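Benzoylformate decarboxylase (Mycobacterium smegmatis, PDB 4Q9D) belongs to the thiamine-diphosphate-dependent enzymes and forms a tetramer whose chains each carry three parallel-sheet α/β domains, in a structure that also contains magnesium. Local coordinates at residues B[24-29]-B[48-53]; B[87-92]-B[123-128]; B[92-97]-B[148-153]; B[130-135]-B[159-164]. One frame throughout, in Å; residues are numbered along the deposited sequence.

Following the chain from its N terminus, contact 1 comes first: residues 24-29, at the end of strand 22-25, meet the start of helix 50-64, closing a loop that contains strand 43-46. It is complete before the others open. Contact 2 joins the end of helix 82-90 to residues 123-128, closing the loop that contains strand 95-101. Contact 3 shares Asn92 with contact 2 and crosses it, closing a longer loop up to the end of helix 138-150, where Lys127 of contact 2 bonds. Contact 4 crosses contact 3 and closes the loop containing that helix, tying edge strand 128-130 to strand 157-162. Contacts 1, 3 and 4 reach the same parallel sheet.

Contact 1. Residues B[24-29]-B[48-53]; sequences FGNPGS and LQEASA
Gly25 and Ala53 form the tight half of this contact. The methyl CB of Ala53 rests on Gly25 CA at 3.8 Å, and the two CA atoms are 5.1 Å apart, so the first turn of helix 50-64 lies almost directly against the strand backbone. Small residues suit both places: glycine takes a nearly fully extended backbone (phi 179°), and alanine offers just one carbon to the interface. Beside them Phe24 CB touches Ala53 O at 3.7 Å, while the Phe24 ring turns off to meet Phe60 farther along the helix.

Toward Asn26 and Glu50 the fit is looser and becomes polar. Asn26 CG stands anti to the backbone N (chi1 -179°), which carries the amide out to the helix start; even so its ND2 remains 3.9 Å from Leu48 O and bonds instead to Ser47 O and to Tyr464 of the second subunit, while OD1 meets Tyr439 of that subunit. The Glu50 chain bends at chi2 (90°), bringing OE2 to 4.0 Å from Asn26 CB, and OE1 accepts from Asn80. A water donates to Asn26 O at 2.9 Å; its link to Glu50 OE2 is unusually short and of doubtful length. Gln49 caps the helix, its OE1 accepting from Ala51 N at 2.8 Å.

Glu50 probably corresponds to the glutamate that this enzyme family carries in its N-terminal domain. Helix 50-64 is the crossover of a β-α-β unit joining strands 43-46 and 68-72, the two neighbours of strand 22-25.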
# COMPACT_ATOMS: atom_id res chain seq x y z
N PHE B 24 5.87 15.64 21.71
CA PHE B 24 4.67 15.08 22.32
C PHE B 24 4.74 13.59 22.15
O PHE B 24 5.02 13.09 21.06
CB PHE B 24 3.42 15.62 21.62
CG PHE B 24 3.26 17.10 21.77
CD1 PHE B 24 3.98 17.96 20.96
CD2 PHE B 24 2.44 17.63 22.76
CE1 PHE B 24 3.88 19.35 21.11
CE2 PHE B 24 2.34 19.00 22.92
CZ PHE B 24 3.06 19.87 22.10
N GLY B 25 4.49 12.85 23.21
CA GLY B 25 4.46 11.43 23.02
C GLY B 25 4.19 10.65 24.27
O GLY B 25 3.81 11.18 25.31
N ASN B 26 4.40 9.35 24.13
CA ASN B 26 4.37 8.44 25.23
C ASN B 26 5.52 7.44 25.00
O ASN B 26 5.51 6.67 24.03
CB ASN B 26 3.00 7.74 25.28
CG ASN B 26 2.89 6.79 26.43
OD1 ASN B 26 3.49 5.71 26.42
ND2 ASN B 26 2.12 7.18 27.44
N PRO B 27 6.50 7.43 25.89
CA PRO B 27 7.77 6.72 25.70
C PRO B 27 7.65 5.19 25.86
O PRO B 27 6.84 4.70 26.65
CB PRO B 27 8.65 7.29 26.82
CG PRO B 27 7.67 7.56 27.92
CD PRO B 27 6.36 7.94 27.27
N GLY B 28 8.44 4.46 25.09
CA GLY B 28 8.54 3.02 25.25
C GLY B 28 9.96 2.56 24.97
O GLY B 28 10.83 3.36 24.59
N SER B 29 10.19 1.26 25.13
CA SER B 29 11.53 0.67 25.02
C SER B 29 12.21 1.01 23.71
O SER B 29 13.40 1.33 23.69
CB SER B 29 11.42 -0.86 25.14
OG SER B 29 10.41 -1.37 24.26
N LEU B 48 -0.99 10.31 28.48
CA LEU B 48 -1.24 8.95 28.92
C LEU B 48 -1.65 7.96 27.82
O LEU B 48 -1.66 6.75 28.07
CB LEU B 48 -2.28 8.93 30.05
CG LEU B 48 -1.80 9.73 31.29
CD1 LEU B 48 -2.86 9.81 32.39
CD2 LEU B 48 -0.52 9.13 31.85
N GLN B 49 -2.03 8.45 26.64
CA GLN B 49 -2.38 7.57 25.52
C GLN B 49 -2.07 8.30 24.23
O GLN B 49 -2.18 9.53 24.17
CB GLN B 49 -3.85 7.13 25.56
CG GLN B 49 -4.15 5.76 24.84
CD GLN B 49 -4.81 5.91 23.45
OE1 GLN B 49 -4.96 7.02 22.94
NE2 GLN B 49 -5.21 4.78 22.85
N GLU B 50 -1.70 7.55 23.19
CA GLU B 50 -1.17 8.13 21.96
C GLU B 50 -2.18 8.93 21.14
O GLU B 50 -1.79 9.88 20.46
CB GLU B 50 -0.51 7.06 21.09
CG GLU B 50 0.77 6.54 21.67
CD GLU B 50 0.57 5.33 22.60
OE1 GLU B 50 -0.60 4.97 22.92
OE2 GLU B 50 1.61 4.73 22.98
N ALA B 51 -3.47 8.57 21.21
CA ALA B 51 -4.46 9.38 20.48
C ALA B 51 -4.38 10.82 20.99
O ALA B 51 -4.50 11.78 20.23
CB ALA B 51 -5.88 8.84 20.68
N SER B 52 -4.19 10.95 22.30
CA SER B 52 -4.06 12.25 22.96
C SER B 52 -2.75 12.95 22.58
O SER B 52 -2.74 14.13 22.32
CB SER B 52 -4.12 12.09 24.48
OG SER B 52 -5.46 12.06 24.91
N ALA B 53 -1.65 12.21 22.57
CA ALA B 53 -0.37 12.80 22.22
C ALA B 53 -0.43 13.47 20.84
O ALA B 53 0.02 14.60 20.66
CB ALA B 53 0.73 11.72 22.23
O HOH W 1 3.73 5.70 22.02

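Contact 2. Residues B[87-92]-B[123-128]; sequences AAYRAN and KPWVKW
Tyr89 and Trp125 make an offset edge-to-face (T-shaped) aromatic pair. The benzo edge of Trp125 is directed at the face of Tyr89, the planes standing at 86° and the centroids 5.4 Å apart; the nearest atoms are Tyr89 CD2 and Trp125 CE3 at 3.5 Å. Tyr89 CG lies anti to its backbone N (chi1 -178°), which swings the ring off the helix toward the loop.

A cationic group meets the same indole rim. The Arg90 guanidinium turns one face to it, with Trp125 CZ3 3.6 Å from Arg90 NE. Because the planes are 67° apart and the indole offers its edge, this is packing rather than a cation-pi stack; the charge is met by Asp110 of the second subunit, in a salt bridge to NH1.

Polar backbone groups complete the contact. Trp125 O approaches Tyr89 CD1 obliquely at 3.2 Å, and Lys127 N lies near the edge of the same ring. A water donates to Pro124 O at 2.9 Å and has a weak link to Tyr89 OH. Pro124, preceded by a cis peptide, lays CG over one face of the indole, toward its rim.

Helix 82-90 ends here in a Schellman motif at Asn92. Its Leu85 and Val86 also touch Trp125, Ala88 packs on helix 50-64, and the loop runs on into edge strand 128-130.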
# COMPACT_ATOMS: atom_id res chain seq x y z
N ALA B 87 -7.42 13.19 11.64
CA ALA B 87 -7.78 14.57 11.97
C ALA B 87 -6.69 15.58 11.60
O ALA B 87 -6.97 16.63 11.03
CB ALA B 87 -8.16 14.69 13.47
N ALA B 88 -5.44 15.28 11.95
CA ALA B 88 -4.31 16.16 11.63
C ALA B 88 -4.14 16.27 10.11
O ALA B 88 -3.84 17.33 9.57
CB ALA B 88 -3.00 15.62 12.29
N TYR B 89 -4.29 15.14 9.43
CA TYR B 89 -4.14 15.13 8.00
C TYR B 89 -5.26 16.00 7.35
O TYR B 89 -4.99 16.83 6.46
CB TYR B 89 -4.21 13.70 7.48
CG TYR B 89 -4.00 13.63 5.97
CD1 TYR B 89 -2.75 13.38 5.44
CD2 TYR B 89 -5.07 13.82 5.08
CE1 TYR B 89 -2.54 13.31 4.07
CE2 TYR B 89 -4.87 13.76 3.70
CZ TYR B 89 -3.61 13.51 3.20
OH TYR B 89 -3.40 13.44 1.84
N ARG B 90 -6.51 15.82 7.79
CA ARG B 90 -7.63 16.64 7.26
C ARG B 90 -7.47 18.14 7.59
O ARG B 90 -7.90 18.99 6.82
CB ARG B 90 -8.97 16.14 7.78
CG ARG B 90 -9.38 14.73 7.32
CD ARG B 90 -9.56 14.64 5.84
NE ARG B 90 -10.44 13.52 5.45
CZ ARG B 90 -10.72 13.20 4.19
NH1 ARG B 90 -10.17 13.87 3.18
NH2 ARG B 90 -11.51 12.17 3.92
N ALA B 91 -6.85 18.47 8.72
CA ALA B 91 -6.58 19.88 9.09
C ALA B 91 -5.36 20.50 8.41
O ALA B 91 -5.03 21.68 8.66
CB ALA B 91 -6.43 20.01 10.64
N ASN B 92 -4.67 19.73 7.58
CA ASN B 92 -3.39 20.21 7.02
C ASN B 92 -2.38 20.69 8.09
O ASN B 92 -1.74 21.73 7.97
CB ASN B 92 -3.63 21.29 5.97
CG ASN B 92 -4.54 20.81 4.83
OD1 ASN B 92 -5.62 21.35 4.62
ND2 ASN B 92 -4.11 19.79 4.13
N LYS B 123 -0.30 4.96 6.15
CA LYS B 123 -0.96 5.19 4.88
C LYS B 123 -2.44 4.82 5.01
O LYS B 123 -2.77 3.87 5.70
CB LYS B 123 -0.31 4.36 3.78
CG LYS B 123 1.14 4.81 3.46
CD LYS B 123 1.64 4.07 2.20
CE LYS B 123 3.10 4.43 1.79
NZ LYS B 123 3.47 3.57 0.61
N PRO B 124 -3.35 5.58 4.40
CA PRO B 124 -3.04 6.68 3.52
C PRO B 124 -3.17 8.06 4.19
O PRO B 124 -3.58 8.95 3.59
CB PRO B 124 -4.12 6.55 2.48
CG PRO B 124 -5.30 6.18 3.28
CD PRO B 124 -4.79 5.30 4.38
N TRP B 125 -2.78 8.19 5.43
CA TRP B 125 -3.01 9.45 6.14
C TRP B 125 -1.76 10.27 6.45
O TRP B 125 -1.74 11.02 7.43
CB TRP B 125 -3.84 9.19 7.41
CG TRP B 125 -5.19 8.66 6.99
CD1 TRP B 125 -5.61 7.37 7.03
CD2 TRP B 125 -6.27 9.41 6.41
NE1 TRP B 125 -6.90 7.27 6.54
CE2 TRP B 125 -7.32 8.51 6.16
CE3 TRP B 125 -6.45 10.76 6.12
CZ2 TRP B 125 -8.54 8.91 5.60
CZ3 TRP B 125 -7.68 11.17 5.56
CH2 TRP B 125 -8.70 10.24 5.31
N VAL B 126 -0.73 10.14 5.61
CA VAL B 126 0.43 11.03 5.73
C VAL B 126 0.85 11.50 4.34
O VAL B 126 0.62 10.80 3.37
CB VAL B 126 1.64 10.30 6.38
CG1 VAL B 126 1.46 10.20 7.88
CG2 VAL B 126 1.86 8.90 5.72
N LYS B 127 1.48 12.68 4.26
CA LYS B 127 2.06 13.14 3.01
C LYS B 127 3.24 12.26 2.59
O LYS B 127 3.55 12.18 1.43
CB LYS B 127 2.58 14.59 3.11
CG LYS B 127 1.51 15.66 3.35
CD LYS B 127 2.14 17.06 3.38
CE LYS B 127 2.52 17.54 1.96
NZ LYS B 127 3.07 18.95 2.06
N TRP B 128 3.88 11.61 3.56
CA TRP B 128 5.12 10.93 3.30
C TRP B 128 5.41 10.02 4.49
O TRP B 128 5.14 10.39 5.65
CB TRP B 128 6.24 11.95 3.16
CG TRP B 128 7.60 11.39 2.83
CD1 TRP B 128 7.94 10.67 1.71
CD2 TRP B 128 8.82 11.55 3.58
NE1 TRP B 128 9.28 10.35 1.75
CE2 TRP B 128 9.85 10.91 2.86
CE3 TRP B 128 9.15 12.17 4.78
CZ2 TRP B 128 11.17 10.84 3.33
CZ3 TRP B 128 10.47 12.13 5.23
CH2 TRP B 128 11.45 11.46 4.51
O HOH W 2 -2.47 10.31 1.24

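Contact 3. Residues B[92-97]-B[148-153]; sequences NTPLII and VAMQPP
Pro94 and Ala149 bring their CA atoms to 4.8 Å where the approach to strand 95-101 passes the last turn of helix 138-150, with Pro94 at the centre of an inverse gamma turn that carries a weak bond from Leu95 N to Thr93 O.

The side chains close around Pro94 CB. Ala149 O lies 3.6 Å from it and the Ala149 methyl 4.1 Å, so CB rests on both the backbone and the side chain of the helix. Proline fits a turn that asks nothing of its missing N-H, and alanine is short enough for the close approach. Met150 adds a third surface: its chain, bent at chi2 (-68°) and again at chi3 (-75°), curls so that SD touches Pro94 CB at 3.7 Å. Farther in, Ile96 CG1 just reaches Ala149 CB at 4.5 Å.

At the other end the touch is lighter. Asn92, whose positive phi is one that asparagine tolerates well, sets ND2 4.0 Å from Pro153 CB; the amide's bond is to Met154 O. Lys127 NZ bonds to Val148 O and Pro153 O, a positive group that may well balance the negative end of the helix dipole.

Leu95 meets helix 50-64 and Ile96 meets helix 138-150, so successive strand residues serve different helices. Such a parallel strand packed between helices is typical of the three-layer α/β sandwich, here that of the N-terminal TPP-binding domain.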
# COMPACT_ATOMS: atom_id res chain seq x y z
N ASN B 92 -4.67 19.73 7.58
CA ASN B 92 -3.39 20.21 7.02
C ASN B 92 -2.38 20.69 8.09
O ASN B 92 -1.74 21.73 7.97
CB ASN B 92 -3.63 21.29 5.97
CG ASN B 92 -4.54 20.81 4.83
OD1 ASN B 92 -5.62 21.35 4.62
ND2 ASN B 92 -4.11 19.79 4.13
N THR B 93 -2.25 19.92 9.16
CA THR B 93 -1.35 20.31 10.23
C THR B 93 0.05 19.72 9.99
O THR B 93 0.17 18.51 9.78
CB THR B 93 -1.87 19.81 11.57
OG1 THR B 93 -3.22 20.28 11.75
CG2 THR B 93 -0.98 20.33 12.73
N PRO B 94 1.11 20.56 10.01
CA PRO B 94 2.47 20.05 9.80
C PRO B 94 3.02 19.31 11.01
O PRO B 94 3.72 19.90 11.82
CB PRO B 94 3.30 21.32 9.51
CG PRO B 94 2.60 22.41 10.29
CD PRO B 94 1.08 22.02 10.22
N LEU B 95 2.71 18.02 11.15
CA LEU B 95 3.25 17.25 12.25
C LEU B 95 4.31 16.29 11.74
O LEU B 95 4.10 15.63 10.73
CB LEU B 95 2.15 16.44 12.95
CG LEU B 95 1.02 17.27 13.59
CD1 LEU B 95 0.03 16.36 14.27
CD2 LEU B 95 1.61 18.25 14.61
N ILE B 96 5.41 16.20 12.47
CA ILE B 96 6.40 15.15 12.18
C ILE B 96 6.20 14.02 13.18
O ILE B 96 6.48 14.16 14.38
CB ILE B 96 7.83 15.72 12.25
CG1 ILE B 96 7.96 16.83 11.20
CG2 ILE B 96 8.89 14.59 12.04
CD1 ILE B 96 9.25 17.58 11.31
N ILE B 97 5.65 12.92 12.69
CA ILE B 97 5.34 11.80 13.56
C ILE B 97 6.52 10.81 13.47
O ILE B 97 6.88 10.38 12.37
CB ILE B 97 4.03 11.06 13.14
CG1 ILE B 97 2.89 12.04 12.77
CG2 ILE B 97 3.62 10.06 14.23
CD1 ILE B 97 2.37 12.79 13.95
N VAL B 148 8.76 18.22 3.77
CA VAL B 148 7.51 17.70 3.21
C VAL B 148 6.30 18.25 3.99
O VAL B 148 5.35 18.71 3.40
CB VAL B 148 7.43 16.18 3.19
CG1 VAL B 148 5.99 15.71 2.73
CG2 VAL B 148 8.55 15.58 2.28
N ALA B 149 6.37 18.19 5.32
CA ALA B 149 5.32 18.68 6.19
C ALA B 149 4.98 20.15 5.93
O ALA B 149 3.83 20.54 6.01
CB ALA B 149 5.72 18.50 7.69
N MET B 150 6.01 20.95 5.64
CA MET B 150 5.87 22.41 5.65
C MET B 150 5.55 22.99 4.29
O MET B 150 5.04 24.10 4.21
CB MET B 150 7.13 23.08 6.21
CG MET B 150 7.31 22.87 7.72
SD MET B 150 6.02 23.75 8.66
CE MET B 150 6.60 25.45 8.51
N GLN B 151 5.83 22.25 3.22
CA GLN B 151 5.48 22.72 1.88
C GLN B 151 3.99 22.54 1.66
O GLN B 151 3.39 21.61 2.20
CB GLN B 151 6.30 22.04 0.79
CG GLN B 151 7.81 22.34 0.92
CD GLN B 151 8.62 21.66 -0.18
OE1 GLN B 151 9.39 22.32 -0.89
NE2 GLN B 151 8.44 20.34 -0.34
N PRO B 152 3.38 23.45 0.90
CA PRO B 152 1.90 23.46 0.81
C PRO B 152 1.36 22.36 -0.12
O PRO B 152 2.03 22.01 -1.07
CB PRO B 152 1.59 24.85 0.22
CG PRO B 152 2.83 25.23 -0.56
CD PRO B 152 3.99 24.64 0.27
N PRO B 153 0.19 21.79 0.20
CA PRO B 153 -0.52 22.03 1.47
C PRO B 153 0.14 21.25 2.60
O PRO B 153 0.56 20.10 2.40
CB PRO B 153 -1.92 21.47 1.19
CG PRO B 153 -1.66 20.34 0.25
CD PRO B 153 -0.50 20.78 -0.63

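Contact 4. Residues B[130-135]-B[159-164]; sequences YEPARA and LSIPLD
Glu131 OE1 is gripped by two donors, Ser160 OG at 2.7 Å and NE2 of Gln101 on strand 95-101. The serine hydroxyl gives its proton to the anti lone pair of OE1. Glu131 CG is anti to the backbone N (chi1 -176°) and the chain stays extended, long enough to reach obliquely across to the neighbouring strand; CG passes Pro162 CD at 4.1 Å on the way. Serine suits the spot because its short side chain sets a donor right at the strand surface.

The backbones pair as parallel strands. Ser160 N donates to Tyr130 O at 2.9 Å with a nearly straight N-H (166°), and Leu159 CA makes a CA-H...O contact of 3.3 Å with the same oxygen. One step on, Ser160 O faces Pro132, which has no N-H to give: Pro132 CD sits 3.3 Å from it, and the pairing stops.

Apolar groups fill in beside the bonds. Tyr130 and Leu159 lie side by side, Leu159 CD2 touching the ring edge at CD2, 3.9 Å away. Pro132 CD meets Ile161 CD1 at 3.8 Å, the two side chains crossing at about a right angle, next to Ala141 and Val138 of helix 138-150.

The chemistry implies that proline ends the backbone pairing of the two strands, and a side-chain bond takes over; two donors on one oxygen would favour an ionised Glu131.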
# COMPACT_ATOMS: atom_id res chain seq x y z
N TYR B 130 8.51 7.14 5.84
CA TYR B 130 9.88 6.74 5.48
C TYR B 130 10.62 6.09 6.64
O TYR B 130 10.45 6.48 7.79
CB TYR B 130 10.63 7.99 5.04
CG TYR B 130 11.99 7.77 4.41
CD1 TYR B 130 12.13 7.13 3.18
CD2 TYR B 130 13.14 8.24 5.03
CE1 TYR B 130 13.39 6.96 2.59
CE2 TYR B 130 14.40 8.09 4.44
CZ TYR B 130 14.52 7.45 3.24
OH TYR B 130 15.79 7.32 2.69
N GLU B 131 11.44 5.08 6.32
CA GLU B 131 12.39 4.51 7.28
C GLU B 131 13.77 4.57 6.61
O GLU B 131 13.95 3.97 5.56
CB GLU B 131 12.05 3.05 7.52
CG GLU B 131 12.92 2.34 8.60
CD GLU B 131 12.22 1.09 9.11
OE1 GLU B 131 11.44 1.17 10.11
OE2 GLU B 131 12.41 0.04 8.50
N PRO B 132 14.73 5.31 7.19
CA PRO B 132 16.02 5.48 6.48
C PRO B 132 16.73 4.16 6.16
O PRO B 132 16.68 3.22 6.95
CB PRO B 132 16.85 6.28 7.48
CG PRO B 132 15.81 7.08 8.26
CD PRO B 132 14.65 6.12 8.42
N ALA B 133 17.37 4.11 5.00
CA ALA B 133 18.13 2.95 4.52
C ALA B 133 19.40 2.74 5.37
O ALA B 133 20.02 1.69 5.30
CB ALA B 133 18.54 3.19 3.07
N ARG B 134 19.78 3.75 6.17
CA ARG B 134 20.94 3.59 7.04
C ARG B 134 20.93 4.64 8.15
O ARG B 134 20.34 5.71 7.97
CB ARG B 134 22.23 3.66 6.22
CG ARG B 134 22.46 5.02 5.60
CD ARG B 134 23.85 5.18 4.92
NE ARG B 134 23.95 6.57 4.44
CZ ARG B 134 25.08 7.20 4.14
NH1 ARG B 134 26.24 6.57 4.24
NH2 ARG B 134 25.06 8.46 3.76
N ALA B 135 21.55 4.32 9.28
CA ALA B 135 21.62 5.22 10.44
C ALA B 135 22.08 6.62 10.08
O ALA B 135 21.57 7.61 10.62
CB ALA B 135 22.53 4.66 11.52
N LEU B 159 8.07 9.05 10.17
CA LEU B 159 9.45 8.56 10.10
C LEU B 159 9.62 7.47 11.11
O LEU B 159 9.34 7.67 12.29
CB LEU B 159 10.42 9.67 10.50
CG LEU B 159 11.15 10.49 9.46
CD1 LEU B 159 12.09 11.44 10.21
CD2 LEU B 159 11.97 9.57 8.55
N SER B 160 10.09 6.32 10.66
CA SER B 160 10.33 5.17 11.51
C SER B 160 11.85 5.05 11.69
O SER B 160 12.57 5.01 10.69
CB SER B 160 9.85 3.92 10.80
OG SER B 160 10.00 2.80 11.66
N ILE B 161 12.33 4.98 12.93
CA ILE B 161 13.79 4.97 13.17
C ILE B 161 14.24 3.77 14.02
O ILE B 161 13.98 3.72 15.24
CB ILE B 161 14.30 6.26 13.87
CG1 ILE B 161 13.69 7.54 13.24
CG2 ILE B 161 15.85 6.29 13.90
CD1 ILE B 161 14.14 7.74 11.81
N PRO B 162 14.92 2.81 13.39
CA PRO B 162 15.51 1.67 14.13
C PRO B 162 16.31 2.15 15.36
O PRO B 162 17.10 3.09 15.28
CB PRO B 162 16.42 1.01 13.09
CG PRO B 162 15.73 1.32 11.75
CD PRO B 162 15.21 2.76 11.95
N LEU B 163 16.08 1.53 16.51
CA LEU B 163 16.61 2.08 17.76
C LEU B 163 18.14 2.14 17.81
O LEU B 163 18.71 2.90 18.60
CB LEU B 163 16.04 1.31 18.95
CG LEU B 163 16.41 -0.18 19.08
CD1 LEU B 163 17.76 -0.37 19.86
CD2 LEU B 163 15.30 -0.89 19.79
N ASP B 164 18.82 1.37 16.97
CA ASP B 164 20.28 1.31 17.04
C ASP B 164 20.89 2.44 16.26
O ASP B 164 22.09 2.67 16.36
CB ASP B 164 20.83 -0.07 16.58
CG ASP B 164 20.33 -0.49 15.20
OD1 ASP B 164 19.12 -0.32 14.94
OD2 ASP B 164 21.12 -0.98 14.38